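Local coordinates for protein L-Ala-D/L-Glu epimerase, a muconate lactonizing enzyme (Klebsiella pneumoniae subsp. pneumoniae MGH 78578, PDB 3FCP) that belongs to the muconate lactonizing enzyme branch of the enolase superfamily, joining an alpha/beta capping domain to a barrel domain that holds a magnesium ion, at residues A[107-110]-A[111-115]. Numbering follows the deposited sequence.
Sequences SAIE and TALLD
The N-H groups of Thr111, Ala112, Leu113 and Leu114 bond to the carbonyl oxygens of Ser107, Ala108, Ile109 and Glu110, the i+4 to i pattern of an alpha helix. Leu113 N lies 2.9 Å from Ile109 O, with an N-H...O angle of 161°. Ser107 O has a second donor: the hydroxyl OG1 of Thr111 reaches it at 2.7 Å, and the amide of Thr111 meets the same oxygen from the opposite face of the carbonyl plane. That reach depends on a first torsion of -62°, which sets OG1 beside the backbone N and anti to the carbonyl carbon. Threonine suits this buried place because its hydroxyl is paid for within the helix itself, and the side chain also packs on Pro281 and Leu358.

These turns belong to helix 103-121 in the N-terminal domain of the enolase superfamily fold, packed against strand 33-42 and helix 88-98. Ala108 and Ala112 face Val38 and Leu40 of that strand; their single methyl groups suit close approach of helix to sheet. One turn apart, the longer, branched Ile109 and Leu113 touch the same two strand residues and also reach Met95 and Leu91 of helix 88-98, CG2 of the isoleucine meeting CD1 of the leucine at 3.9 Å as the two side chains cross at a slant. Leu114 folds back over the preceding turn, its CG 3.4 Å from Glu110 O, and also packs on Leu88 and Pro281. With its chain extended beyond CG, Glu110 sends its carboxylate off the helix, OE1 accepting from Asn282 N and OE2 bonding Ser283 OG, which ties this helix to the start of helix 283-294.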
loop_
_atom_site.group_PDB
_atom_site.type_symbol
_atom_site.label_atom_id
_atom_site.label_comp_id
_atom_site.label_asym_id
_atom_site.label_seq_id
_atom_site.Cartn_x
_atom_site.Cartn_y
_atom_site.Cartn_z
ATOM N N SER A 107 -0.175 -24.515 29.104
ATOM C CA SER A 107 -0.422 -23.528 30.148
ATOM C C SER A 107 -0.546 -24.170 31.535
ATOM O O SER A 107 -0.064 -23.616 32.526
ATOM C CB SER A 107 -1.690 -22.735 29.832
ATOM O OG SER A 107 -2.039 -21.910 30.925
ATOM N N ALA A 108 -1.205 -25.322 31.607
ATOM C CA ALA A 108 -1.359 -26.022 32.883
ATOM C C ALA A 108 0.019 -26.437 33.396
ATOM O O ALA A 108 0.327 -26.284 34.577
ATOM C CB ALA A 108 -2.255 -27.254 32.713
ATOM N N ILE A 109 0.849 -26.960 32.498
ATOM C CA ILE A 109 2.198 -27.390 32.859
ATOM C C ILE A 109 3.098 -26.215 33.258
ATOM O O ILE A 109 3.829 -26.288 34.251
ATOM C CB ILE A 109 2.878 -28.145 31.685
ATOM C CG1 ILE A 109 2.115 -29.438 31.380
ATOM C CG2 ILE A 109 4.342 -28.429 32.025
ATOM C CD1 ILE A 109 2.062 -30.419 32.545
ATOM N N GLU A 110 3.058 -25.138 32.479
ATOM C CA GLU A 110 3.887 -23.971 32.777
ATOM C C GLU A 110 3.487 -23.400 34.130
ATOM O O GLU A 110 4.336 -22.963 34.912
ATOM C CB GLU A 110 3.730 -22.898 31.690
ATOM C CG GLU A 110 4.708 -21.750 31.836
ATOM C CD GLU A 110 4.581 -20.712 30.734
ATOM O OE1 GLU A 110 3.842 -19.725 30.916
ATOM O OE2 GLU A 110 5.220 -20.893 29.680
ATOM N N THR A 111 2.187 -23.411 34.408
ATOM C CA THR A 111 1.682 -22.896 35.673
ATOM C C THR A 111 2.245 -23.717 36.829
ATOM O O THR A 111 2.737 -23.164 37.819
ATOM C CB THR A 111 0.141 -22.961 35.728
ATOM O OG1 THR A 111 -0.410 -22.129 34.697
ATOM C CG2 THR A 111 -0.369 -22.486 37.099
ATOM N N ALA A 112 2.182 -25.038 36.693
ATOM C CA ALA A 112 2.672 -25.934 37.734
ATOM C C ALA A 112 4.174 -25.759 37.941
ATOM O O ALA A 112 4.658 -25.755 39.080
ATOM C CB ALA A 112 2.345 -27.391 37.370
ATOM N N LEU A 113 4.910 -25.619 36.842
ATOM C CA LEU A 113 6.355 -25.430 36.910
ATOM C C LEU A 113 6.665 -24.152 37.676
ATOM O O LEU A 113 7.574 -24.127 38.515
ATOM C CB LEU A 113 6.959 -25.344 35.500
ATOM C CG LEU A 113 7.038 -26.668 34.734
ATOM C CD1 LEU A 113 7.390 -26.410 33.272
ATOM C CD2 LEU A 113 8.081 -27.564 35.398
ATOM N N LEU A 114 5.917 -23.091 37.384
ATOM C CA LEU A 114 6.115 -21.816 38.068
ATOM C C LEU A 114 5.704 -21.908 39.539
ATOM O O LEU A 114 6.348 -21.321 40.406
ATOM C CB LEU A 114 5.324 -20.702 37.370
ATOM C CG LEU A 114 5.907 -20.195 36.043
ATOM C CD1 LEU A 114 4.897 -19.306 35.339
ATOM C CD2 LEU A 114 7.207 -19.437 36.306
ATOM N N ASP A 115 4.627 -22.636 39.819
ATOM C CA ASP A 115 4.165 -22.806 41.198
ATOM C C ASP A 115 5.278 -23.467 42.013
ATOM O O ASP A 115 5.641 -22.989 43.085
ATOM C CB ASP A 115 2.891 -23.673 41.226
ATOM C CG ASP A 115 2.301 -23.829 42.630
ATOM O OD1 ASP A 115 2.446 -22.906 43.460
ATOM O OD2 ASP A 115 1.668 -24.877 42.896
#